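Local coordinates for protein probable zinc protease (Pseudomonas aeruginosa, PDB 4NNZ) that forms one subunit of a heterodimeric zinc protease of the M16 family and probably contributes to metal-dependent cleavage of peptide bonds, at residues 21-26 / 368-373; 85-90 / 303-308; 27-32 / 98-103; 355-360 / 392-397. All coordinates share one frame; numbering follows the deposited sequence.

Contact 1. Residues 21-26 / 368-373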
loop_
_atom_site.group_PDB
_atom_site.type_symbol
_atom_site.label_atom_id
_atom_site.label_comp_id
_atom_site.label_asym_id
_atom_site.label_seq_id
_atom_site.Cartn_x
_atom_site.Cartn_y
_atom_site.Cartn_z
ATOM N N ARG A 21 0.971 36.366 -11.289
ATOM C CA ARG A 21 2.178 37.131 -11.478
ATOM C C ARG A 21 2.253 37.803 -12.827
ATOM O O ARG A 21 2.107 37.180 -13.841
ATOM C CB ARG A 21 3.401 36.285 -11.289
ATOM C CG ARG A 21 4.626 37.144 -11.292
ATOM C CD ARG A 21 5.846 36.303 -11.152
ATOM N NE ARG A 21 5.800 35.583 -9.907
ATOM C CZ ARG A 21 6.769 34.804 -9.479
ATOM N NH1 ARG A 21 7.854 34.664 -10.202
ATOM N NH2 ARG A 21 6.649 34.171 -8.338
ATOM N N GLU A 22 2.503 39.097 -12.816
ATOM C CA GLU A 22 2.549 39.882 -14.019
ATOM C C GLU A 22 3.925 39.904 -14.619
ATOM O O GLU A 22 4.882 40.111 -13.937
ATOM C CB GLU A 22 2.106 41.287 -13.703
ATOM C CG GLU A 22 0.736 41.324 -13.075
ATOM C CD GLU A 22 0.409 42.654 -12.456
ATOM O OE1 GLU A 22 -0.778 42.915 -12.181
ATOM O OE2 GLU A 22 1.345 43.433 -12.246
ATOM N N ASP A 23 4.014 39.621 -15.900
ATOM C CA ASP A 23 5.242 39.764 -16.637
ATOM C C ASP A 23 4.874 40.248 -18.021
ATOM O O ASP A 23 4.306 39.521 -18.779
ATOM C CB ASP A 23 5.936 38.415 -16.683
ATOM C CG ASP A 23 7.211 38.433 -17.450
ATOM O OD1 ASP A 23 7.396 39.313 -18.279
ATOM O OD2 ASP A 23 8.045 37.549 -17.238
ATOM N N HIS A 24 5.204 41.478 -18.354
ATOM C CA HIS A 24 4.748 42.086 -19.596
ATOM C C HIS A 24 5.767 42.069 -20.726
ATOM O O HIS A 24 5.621 42.748 -21.703
ATOM C CB HIS A 24 4.210 43.490 -19.359
ATOM C CG HIS A 24 3.498 43.649 -18.061
ATOM N ND1 HIS A 24 2.140 43.514 -17.942
ATOM C CD2 HIS A 24 3.956 43.934 -16.826
ATOM C CE1 HIS A 24 1.786 43.708 -16.689
ATOM N NE2 HIS A 24 2.872 43.966 -15.989
ATOM N N ARG A 25 6.773 41.232 -20.587
ATOM C CA ARG A 25 7.860 41.136 -21.528
ATOM C C ARG A 25 7.416 40.699 -22.890
ATOM O O ARG A 25 8.027 41.022 -23.876
ATOM C CB ARG A 25 8.933 40.220 -20.985
ATOM C CG ARG A 25 9.955 40.969 -20.163
ATOM C CD ARG A 25 10.966 40.040 -19.558
ATOM N NE ARG A 25 10.307 38.974 -18.846
ATOM C CZ ARG A 25 10.711 37.722 -18.875
ATOM N NH1 ARG A 25 10.047 36.803 -18.207
ATOM N NH2 ARG A 25 11.778 37.402 -19.575
ATOM N N ALA A 26 6.337 39.957 -22.930
ATOM C CA ALA A 26 5.777 39.527 -24.169
ATOM C C ALA A 26 4.296 39.459 -23.968
ATOM O O ALA A 26 3.843 39.329 -22.844
ATOM C CB ALA A 26 6.323 38.180 -24.518
ATOM N N ALA A 368 6.098 29.940 -17.812
ATOM C CA ALA A 368 5.592 28.615 -17.560
ATOM C C ALA A 368 6.222 27.931 -16.375
ATOM O O ALA A 368 5.555 27.289 -15.629
ATOM C CB ALA A 368 5.732 27.759 -18.786
ATOM N N ALA A 369 7.519 28.043 -16.235
ATOM C CA ALA A 369 8.199 27.485 -15.105
ATOM C C ALA A 369 7.811 28.132 -13.806
ATOM O O ALA A 369 7.696 27.468 -12.810
ATOM C CB ALA A 369 9.694 27.539 -15.301
ATOM N N GLN A 370 7.655 29.437 -13.804
ATOM C CA GLN A 370 7.288 30.121 -12.600
ATOM C C GLN A 370 5.934 29.678 -12.203
ATOM O O GLN A 370 5.670 29.495 -11.059
ATOM C CB GLN A 370 7.294 31.621 -12.789
ATOM C CG GLN A 370 8.639 32.212 -13.084
ATOM C CD GLN A 370 8.551 33.649 -13.507
ATOM O OE1 GLN A 370 8.535 34.547 -12.690
ATOM N NE2 GLN A 370 8.505 33.869 -14.782
ATOM N N ALA A 371 5.063 29.521 -13.165
ATOM C CA ALA A 371 3.726 29.058 -12.897
ATOM C C ALA A 371 3.681 27.656 -12.330
ATOM O O ALA A 371 2.944 27.396 -11.437
ATOM C CB ALA A 371 2.875 29.167 -14.130
ATOM N N SER A 372 4.465 26.759 -12.870
ATOM C CA SER A 372 4.592 25.443 -12.324
ATOM C C SER A 372 5.200 25.385 -10.943
ATOM O O SER A 372 4.798 24.583 -10.138
ATOM C CB SER A 372 5.357 24.580 -13.266
ATOM O OG SER A 372 4.660 24.524 -14.450
ATOM N N SER A 373 6.185 26.220 -10.681
ATOM C CA SER A 373 6.772 26.251 -9.372
ATOM C C SER A 373 5.732 26.672 -8.374
ATOM O O SER A 373 5.675 26.154 -7.296
ATOM C CB SER A 373 7.909 27.237 -9.316
ATOM O OG SER A 373 8.963 26.840 -10.127
#
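R21 and Q370 meet where helix 367-379 packs on one face of the six-stranded mixed sheet, at the end of strand 17-22. Their side chains cross at about a right angle: the arginine rises from the strand towards the helix, and the glutamine reaches out to meet it. CG of R21 lies anti to the backbone N (chi1 -172°), and a bend at chi3 turns the guanidinium so that NH1 faces the glutamine oxygen. Q370 is extended beyond CG, with its amide plane 64° from that of the guanidinium. R21 NH1 donates to Q370 OE1 at 2.6 Å, but the N-H...O angle of 130° makes the bond weak despite its shortness. The oxygen sits at the guanidinium edge, near its plane, and also lies 3.6 Å from R21 CD, so the aliphatic part of the arginine shares in the contact. K364, in the preceding helix, packs against both side chains, while R21 bonds through its backbone to V194 and G196. Beyond the strand the chain turns at D23, whose carboxylate stands 4.4 Å from Q370 NE2, measured to D23 OD2. R25 NE bonds to D23 OD1 as part of a salt bridge, and R25 also reaches D365. In the Asx turn formed here, R25 N donates to the same oxygen, D23 OD1, at 3.1 Å.

Contact 2. Residues 85-90 / 303-308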
loop_
_atom_site.group_PDB
_atom_site.type_symbol
_atom_site.label_atom_id
_atom_site.label_comp_id
_atom_site.label_asym_id
_atom_site.label_seq_id
_atom_site.Cartn_x
_atom_site.Cartn_y
_atom_site.Cartn_z
ATOM N N THR A 85 0.453 13.157 -11.146
ATOM C CA THR A 85 1.554 12.603 -10.416
ATOM C C THR A 85 1.008 12.036 -9.150
ATOM O O THR A 85 -0.155 11.871 -9.020
ATOM C CB THR A 85 2.593 13.655 -10.078
ATOM O OG1 THR A 85 2.103 14.501 -9.063
ATOM C CG2 THR A 85 2.864 14.487 -11.225
ATOM N N ASP A 86 1.874 11.720 -8.224
ATOM C CA ASP A 86 1.449 11.187 -6.965
ATOM C C ASP A 86 0.638 12.162 -6.179
ATOM O O ASP A 86 -0.377 11.833 -5.642
ATOM C CB ASP A 86 2.663 10.778 -6.165
ATOM C CG ASP A 86 3.464 9.699 -6.842
ATOM O OD1 ASP A 86 3.034 9.197 -7.878
ATOM O OD2 ASP A 86 4.520 9.330 -6.357
ATOM N N ASP A 87 1.117 13.380 -6.099
ATOM C CA ASP A 87 0.456 14.391 -5.333
ATOM C C ASP A 87 -0.434 15.370 -6.043
ATOM O O ASP A 87 -1.139 16.077 -5.393
ATOM C CB ASP A 87 1.465 15.142 -4.494
ATOM C CG ASP A 87 1.991 14.318 -3.376
ATOM O OD1 ASP A 87 1.284 13.425 -2.947
ATOM O OD2 ASP A 87 3.103 14.532 -2.934
ATOM N N TYR A 88 -0.415 15.421 -7.349
ATOM C CA TYR A 88 -1.231 16.395 -8.012
ATOM C C TYR A 88 -1.631 16.076 -9.428
ATOM O O TYR A 88 -1.101 15.218 -10.062
ATOM C CB TYR A 88 -0.573 17.758 -7.943
ATOM C CG TYR A 88 0.790 17.758 -8.479
ATOM C CD1 TYR A 88 1.012 17.833 -9.807
ATOM C CD2 TYR A 88 1.854 17.628 -7.659
ATOM C CE1 TYR A 88 2.276 17.805 -10.303
ATOM C CE2 TYR A 88 3.121 17.614 -8.141
ATOM C CZ TYR A 88 3.320 17.710 -9.463
ATOM O OH TYR A 88 4.565 17.674 -9.950
ATOM N N THR A 89 -2.627 16.795 -9.891
ATOM C CA THR A 89 -3.039 16.795 -11.261
ATOM C C THR A 89 -3.111 18.193 -11.770
ATOM O O THR A 89 -3.795 18.984 -11.218
ATOM C CB THR A 89 -4.421 16.250 -11.351
ATOM O OG1 THR A 89 -4.438 15.022 -10.653
ATOM C CG2 THR A 89 -4.817 16.041 -12.767
ATOM N N ALA A 90 -2.413 18.492 -12.838
ATOM C CA ALA A 90 -2.380 19.842 -13.339
ATOM C C ALA A 90 -2.755 20.013 -14.786
ATOM O O ALA A 90 -2.297 19.313 -15.614
ATOM C CB ALA A 90 -1.028 20.444 -13.077
ATOM N N ALA A 303 12.701 17.112 -3.155
ATOM C CA ALA A 303 12.585 17.704 -1.856
ATOM C C ALA A 303 11.263 18.373 -1.650
ATOM O O ALA A 303 10.992 18.860 -0.590
ATOM C CB ALA A 303 13.687 18.703 -1.659
ATOM N N PHE A 304 10.436 18.394 -2.674
ATOM C CA PHE A 304 9.186 19.117 -2.623
ATOM C C PHE A 304 7.930 18.272 -2.636
ATOM O O PHE A 304 7.008 18.563 -3.319
ATOM C CB PHE A 304 9.132 20.194 -3.684
ATOM C CG PHE A 304 10.263 21.129 -3.616
ATOM C CD1 PHE A 304 10.257 22.145 -2.732
ATOM C CD2 PHE A 304 11.349 20.955 -4.404
ATOM C CE1 PHE A 304 11.297 23.001 -2.645
ATOM C CE2 PHE A 304 12.400 21.797 -4.323
ATOM C CZ PHE A 304 12.373 22.827 -3.440
ATOM N N ASN A 305 7.943 17.201 -1.875
ATOM C CA ASN A 305 6.780 16.356 -1.673
ATOM C C ASN A 305 5.794 16.805 -0.617
ATOM O O ASN A 305 6.110 17.476 0.313
ATOM C CB ASN A 305 7.201 14.923 -1.385
ATOM C CG ASN A 305 7.636 14.186 -2.608
ATOM O OD1 ASN A 305 7.044 14.303 -3.659
ATOM N ND2 ASN A 305 8.660 13.410 -2.471
ATOM N N ARG A 306 4.586 16.348 -0.777
ATOM C CA ARG A 306 3.533 16.538 0.158
ATOM C C ARG A 306 3.912 15.898 1.453
ATOM O O ARG A 306 3.662 16.409 2.501
ATOM C CB ARG A 306 2.373 15.768 -0.378
ATOM C CG ARG A 306 1.006 16.282 -0.124
ATOM C CD ARG A 306 0.073 15.319 -0.798
ATOM N NE ARG A 306 -1.062 15.045 0.023
ATOM C CZ ARG A 306 -1.618 13.868 0.200
ATOM N NH1 ARG A 306 -1.162 12.794 -0.372
ATOM N NH2 ARG A 306 -2.652 13.788 0.978
ATOM N N GLY A 307 4.472 14.720 1.350
ATOM C CA GLY A 307 4.947 13.977 2.471
ATOM C C GLY A 307 6.414 13.689 2.336
ATOM O O GLY A 307 7.151 14.473 1.854
ATOM N N ASP A 308 6.790 12.491 2.709
ATOM C CA ASP A 308 8.148 12.014 2.701
ATOM C C ASP A 308 8.683 11.679 1.333
ATOM O O ASP A 308 7.977 11.708 0.384
ATOM C CB ASP A 308 8.261 10.798 3.584
ATOM C CG ASP A 308 8.230 11.138 5.013
ATOM O OD1 ASP A 308 8.575 12.260 5.361
ATOM O OD2 ASP A 308 7.862 10.284 5.801
#
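D87 and R306 join two beta-hairpin turns, one from each sheet of this two-sheet M16 fold. D87 lies in the turn between antiparallel strands 80-84 and 89-96, and R306 in the loop between antiparallel strands 294-301 and 309-317. The D87 carboxylate faces R306 at two places. D87 OD2 accepts from the backbone N of R306 at 3.2 Å with an N-H...O angle of 154°, the donor coming from above the carboxylate plane. D87 OD1 instead looks to the side chain, where it forms a long salt bridge of 3.6 Å to R306 NH1. The arginine chain is bent at chi3 (138°), and D87 OD1 lies at the guanidinium edge, in its plane; the guanidinium and carboxylate planes stand 80° apart. Between these two polar links the arginine's aliphatic chain runs along the carboxylate, with R306 CD 3.1 Å from D87 OD1. The buried carboxylate has further partners: Y158 OH bonds to OD2 and S40 OG to OD1, which would fix its rotation and spread its negative charge over several donors. R306 also forms a cation-pi contact with Y41. The turn carrying D87 is itself braced by an ST motif. Y88 N donates to T85 OG1 at 3.2 Å, the backbone N of T85 bonds to Y88 O, and T85 OG1 lies 3.2 Å above the plane of the Y88 ring, over its centre.

Contact 3. Residues 27-32 / 98-103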
loop_
_atom_site.group_PDB
_atom_site.type_symbol
_atom_site.label_atom_id
_atom_site.label_comp_id
_atom_site.label_asym_id
_atom_site.label_seq_id
_atom_site.Cartn_x
_atom_site.Cartn_y
_atom_site.Cartn_z
ATOM N N PRO A 27 3.517 39.524 -25.026
ATOM C CA PRO A 27 2.067 39.468 -24.887
ATOM C C PRO A 27 1.498 38.052 -24.836
ATOM O O PRO A 27 0.695 37.669 -25.653
ATOM C CB PRO A 27 1.614 40.156 -26.149
ATOM C CG PRO A 27 2.597 39.670 -27.124
ATOM C CD PRO A 27 3.904 39.750 -26.414
ATOM N N VAL A 28 1.910 37.277 -23.846
ATOM C CA VAL A 28 1.423 35.920 -23.670
ATOM C C VAL A 28 1.108 35.681 -22.228
ATOM O O VAL A 28 1.712 36.260 -21.367
ATOM C CB VAL A 28 2.490 34.911 -24.041
ATOM C CG1 VAL A 28 2.604 34.803 -25.527
ATOM C CG2 VAL A 28 3.812 35.336 -23.475
ATOM N N VAL A 29 0.158 34.810 -21.962
ATOM C CA VAL A 29 -0.148 34.459 -20.594
ATOM C C VAL A 29 -0.264 32.964 -20.383
ATOM O O VAL A 29 -0.739 32.260 -21.224
ATOM C CB VAL A 29 -1.419 35.148 -20.106
ATOM C CG1 VAL A 29 -2.627 34.525 -20.749
ATOM C CG2 VAL A 29 -1.517 35.026 -18.616
ATOM N N VAL A 30 0.137 32.502 -19.221
ATOM C CA VAL A 30 0.083 31.099 -18.904
ATOM C C VAL A 30 -0.991 30.874 -17.854
ATOM O O VAL A 30 -1.035 31.551 -16.878
ATOM C CB VAL A 30 1.498 30.580 -18.517
ATOM C CG1 VAL A 30 1.614 30.001 -17.127
ATOM C CG2 VAL A 30 1.978 29.585 -19.515
ATOM N N SER A 31 -1.850 29.911 -18.077
ATOM C CA SER A 31 -2.862 29.600 -17.114
ATOM C C SER A 31 -2.782 28.156 -16.738
ATOM O O SER A 31 -2.903 27.327 -17.580
ATOM C CB SER A 31 -4.217 29.876 -17.725
ATOM O OG SER A 31 -5.198 30.050 -16.745
ATOM N N GLN A 32 -2.579 27.820 -15.478
ATOM C CA GLN A 32 -2.522 26.415 -15.121
ATOM C C GLN A 32 -3.528 26.043 -14.080
ATOM O O GLN A 32 -3.734 26.815 -13.186
ATOM C CB GLN A 32 -1.180 26.074 -14.567
ATOM C CG GLN A 32 -0.050 26.859 -15.116
ATOM C CD GLN A 32 1.240 26.167 -14.860
ATOM O OE1 GLN A 32 1.369 25.451 -13.911
ATOM N NE2 GLN A 32 2.188 26.368 -15.718
ATOM N N ASP A 98 -5.050 38.101 -25.070
ATOM C CA ASP A 98 -6.421 38.493 -25.169
ATOM C C ASP A 98 -7.330 37.313 -25.099
ATOM O O ASP A 98 -8.515 37.459 -24.952
ATOM C CB ASP A 98 -6.661 39.257 -26.452
ATOM C CG ASP A 98 -5.834 38.747 -27.597
ATOM O OD1 ASP A 98 -4.572 38.814 -27.511
ATOM O OD2 ASP A 98 -6.457 38.303 -28.580
ATOM N N ARG A 99 -6.766 36.133 -25.197
ATOM C CA ARG A 99 -7.553 34.924 -25.239
ATOM C C ARG A 99 -7.748 34.298 -23.868
ATOM O O ARG A 99 -8.291 33.243 -23.740
ATOM C CB ARG A 99 -6.936 33.935 -26.217
ATOM C CG ARG A 99 -7.675 33.788 -27.534
ATOM C CD ARG A 99 -8.265 35.091 -28.029
ATOM N NE ARG A 99 -9.197 34.919 -29.147
ATOM C CZ ARG A 99 -8.896 34.371 -30.324
ATOM N NH1 ARG A 99 -7.677 33.932 -30.578
ATOM N NH2 ARG A 99 -9.819 34.263 -31.256
ATOM N N LEU A 100 -7.310 34.984 -22.838
ATOM C CA LEU A 100 -7.334 34.441 -21.500
ATOM C C LEU A 100 -8.739 34.135 -21.045
ATOM O O LEU A 100 -8.973 33.151 -20.365
ATOM C CB LEU A 100 -6.667 35.400 -20.539
ATOM C CG LEU A 100 -6.716 35.047 -19.067
ATOM C CD1 LEU A 100 -6.239 33.642 -18.815
ATOM C CD2 LEU A 100 -5.919 36.002 -18.237
ATOM N N PRO A 101 -9.693 34.948 -21.447
ATOM C CA PRO A 101 -11.054 34.769 -20.989
ATOM C C PRO A 101 -11.596 33.447 -21.406
ATOM O O PRO A 101 -12.240 32.794 -20.645
ATOM C CB PRO A 101 -11.781 35.847 -21.746
ATOM C CG PRO A 101 -10.802 36.939 -21.795
ATOM C CD PRO A 101 -9.433 36.353 -21.731
ATOM N N VAL A 102 -11.291 33.027 -22.608
ATOM C CA VAL A 102 -11.786 31.759 -23.066
ATOM C C VAL A 102 -11.033 30.566 -22.514
ATOM O O VAL A 102 -11.568 29.498 -22.412
ATOM C CB VAL A 102 -11.852 31.703 -24.578
ATOM C CG1 VAL A 102 -10.493 31.453 -25.171
ATOM C CG2 VAL A 102 -12.788 30.608 -24.989
ATOM N N ALA A 103 -9.783 30.759 -22.152
ATOM C CA ALA A 103 -9.056 29.724 -21.475
ATOM C C ALA A 103 -9.608 29.459 -20.106
ATOM O O ALA A 103 -9.779 28.342 -19.734
ATOM C CB ALA A 103 -7.603 30.101 -21.375
#
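V29 CG1 touches L100 at two points, 4.1 Å from its CB and 4.2 Å from its CD1. The same L100 CD1 also comes within 4.3 Å of S31 OG, so one leucine methyl lies against two alternate residues of the strand. V29 and L100 cross at about a right angle. The torsion of V29 (chi1 73°) sets CG1 between the backbone N and the carbonyl carbon, and this branch is the one that meets the leucine; L100 answers with CG anti to its own N (chi1 175°). These side chains belong to the packing of helix 100-112, beginning just after R99 at the N-cap position, on one face of the six-stranded sheet of the insulinase-type domain. That helix follows strand 89-96, which is hydrogen-bonded to strand 28-35 through the V29-L95 and S31-Q93 backbone pairs. A103 extends the packing along the helix, its methyl resting on Q93 and L95. V198 covers both V29 and L100, V194 packs on V29, and L192 lies beside S31. V28 and V30 point away from L100, to the sheet's other face, where I367 and A371 of helix 367-379 receive them.

Contact 4. Residues 355-360 / 392-397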
loop_
_atom_site.group_PDB
_atom_site.type_symbol
_atom_site.label_atom_id
_atom_site.label_comp_id
_atom_site.label_asym_id
_atom_site.label_seq_id
_atom_site.Cartn_x
_atom_site.Cartn_y
_atom_site.Cartn_z
ATOM N N GLN A 355 26.182 26.297 -8.911
ATOM C CA GLN A 355 25.645 25.744 -10.122
ATOM C C GLN A 355 24.213 25.300 -10.007
ATOM O O GLN A 355 23.478 25.344 -10.959
ATOM C CB GLN A 355 26.573 24.718 -10.751
ATOM C CG GLN A 355 27.248 25.310 -11.977
ATOM C CD GLN A 355 28.358 24.479 -12.557
ATOM O OE1 GLN A 355 28.280 23.273 -12.610
ATOM N NE2 GLN A 355 29.394 25.137 -13.015
ATOM N N MET A 356 23.831 24.857 -8.832
ATOM C CA MET A 356 22.468 24.521 -8.560
ATOM C C MET A 356 21.583 25.730 -8.638
ATOM O O MET A 356 20.489 25.684 -9.146
ATOM C CB MET A 356 22.379 23.972 -7.163
ATOM C CG MET A 356 21.626 22.687 -7.043
ATOM S SD MET A 356 21.567 22.111 -5.359
ATOM C CE MET A 356 19.858 22.346 -4.978
ATOM N N ILE A 357 22.043 26.809 -8.054
ATOM C CA ILE A 357 21.307 28.028 -8.082
ATOM C C ILE A 357 21.194 28.539 -9.494
ATOM O O ILE A 357 20.157 28.968 -9.927
ATOM C CB ILE A 357 22.010 29.038 -7.214
ATOM C CG1 ILE A 357 22.087 28.483 -5.810
ATOM C CG2 ILE A 357 21.283 30.356 -7.257
ATOM C CD1 ILE A 357 22.447 29.499 -4.767
ATOM N N ALA A 358 22.283 28.454 -10.215
ATOM C CA ALA A 358 22.344 29.007 -11.525
ATOM C C ALA A 358 21.360 28.334 -12.425
ATOM O O ALA A 358 20.693 28.973 -13.199
ATOM C CB ALA A 358 23.735 28.829 -12.069
ATOM N N GLY A 359 21.300 27.024 -12.353
ATOM C CA GLY A 359 20.370 26.258 -13.138
ATOM C C GLY A 359 18.947 26.556 -12.777
ATOM O O GLY A 359 18.076 26.603 -13.618
ATOM N N MET A 360 18.709 26.709 -11.494
ATOM C CA MET A 360 17.402 27.061 -11.016
ATOM C C MET A 360 16.997 28.425 -11.465
ATOM O O MET A 360 15.871 28.628 -11.827
ATOM C CB MET A 360 17.322 26.944 -9.513
ATOM C CG MET A 360 17.027 25.534 -9.044
ATOM S SD MET A 360 17.726 25.267 -7.425
ATOM C CE MET A 360 16.702 26.382 -6.499
ATOM N N GLU A 392 18.169 31.463 -0.299
ATOM C CA GLU A 392 18.744 31.806 0.958
ATOM C C GLU A 392 18.907 30.550 1.747
ATOM O O GLU A 392 19.871 30.364 2.449
ATOM C CB GLU A 392 17.858 32.788 1.682
ATOM C CG GLU A 392 18.355 33.134 3.059
ATOM C CD GLU A 392 19.846 33.331 3.106
ATOM O OE1 GLU A 392 20.353 34.122 2.304
ATOM O OE2 GLU A 392 20.501 32.699 3.949
ATOM N N ALA A 393 17.933 29.679 1.619
ATOM C CA ALA A 393 17.928 28.426 2.327
ATOM C C ALA A 393 19.062 27.537 1.922
ATOM O O ALA A 393 19.603 26.838 2.722
ATOM C CB ALA A 393 16.614 27.731 2.106
ATOM N N LEU A 394 19.371 27.520 0.653
ATOM C CA LEU A 394 20.442 26.704 0.159
ATOM C C LEU A 394 21.745 27.208 0.716
ATOM O O LEU A 394 22.665 26.470 0.964
ATOM C CB LEU A 394 20.453 26.685 -1.352
ATOM C CG LEU A 394 19.492 25.713 -1.989
ATOM C CD1 LEU A 394 19.772 25.575 -3.455
ATOM C CD2 LEU A 394 19.561 24.365 -1.328
ATOM N N LYS A 395 21.795 28.512 0.865
ATOM C CA LYS A 395 22.957 29.200 1.356
ATOM C C LYS A 395 23.279 28.817 2.769
ATOM O O LYS A 395 24.417 28.741 3.129
ATOM C CB LYS A 395 22.719 30.679 1.291
ATOM C CG LYS A 395 23.843 31.445 0.663
ATOM C CD LYS A 395 23.477 32.908 0.510
ATOM C CE LYS A 395 24.024 33.756 1.637
ATOM N NZ LYS A 395 25.062 34.719 1.192
ATOM N N ALA A 396 22.261 28.584 3.573
ATOM C CA ALA A 396 22.441 28.248 4.972
ATOM C C ALA A 396 23.131 26.925 5.237
ATOM O O ALA A 396 23.673 26.732 6.291
ATOM C CB ALA A 396 21.136 28.340 5.722
ATOM N N VAL A 397 23.112 26.028 4.281
ATOM C CA VAL A 397 23.692 24.739 4.496
ATOM C C VAL A 397 25.169 24.859 4.711
ATOM O O VAL A 397 25.847 25.505 3.969
ATOM C CB VAL A 397 23.420 23.833 3.304
ATOM C CG1 VAL A 397 24.045 22.483 3.517
ATOM C CG2 VAL A 397 21.938 23.688 3.117
#
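No flat group takes part where M356, I357 and M360 meet L394; the contact is made by methyl and methylene groups. L394 sends its CD1 methyl towards helix 346-364, where three side chains approach it from different directions. The nearest is M356, whose CE lies 3.6 Å from L394 CD1 and 4.2 Å from L394 CD2. A bend at chi3 (110°) turns this terminal methyl across the leucine branch, and the two side chains cross at about a right angle. One helical turn on, M360 offers its own CE, 4.4 Å from L394 CD1. I357 completes the set through its CG1 rather than its terminal methyl, also at 4.4 Å from L394 CD1. L394 thus rests against positions i, i+1 and i+4 of the facing helix. The two segments run nearly antiparallel (169°) with axes 11.2 Å apart, a wide spacing bridged by long side chains in this all-helical layer. Helix 262-276 closes over part of the site, with L270 on L394 and R269 on M356, while I357 and M360 also pack on L391. Away from the methyl cluster, a weak hydrogen bond from R353 NH1 to the carbonyl of K395 also links the two helices. Because the two segments meet through carbon atoms alone, their cohesion probably comes from dispersion and the burial of apolar surface, so that shape rather than bond direction would set the fit of L394.

Contacts 1 and 3 share the six-stranded sheet, their centres 12 Å apart: helix 367-379 and helix 100-112 cover opposite faces of strand 28-35. They touch directly, with A371 CB 3.4 Å from V30 CG1 and a weak bond from Q32 NE2 to S372 OG. Contact 2 belongs to the same sheet through strand 89-96 but couples it to the second sheet, and its centre lies 21 Å from that of contact 1. A bound PEG molecule sits about 8 Å from the R306 side chain there. Contact 4 lies apart, 32 Å from contact 3 between centres, yet helix 367-379 connects its two helices along the chain, leading from contact 4 through contact 1.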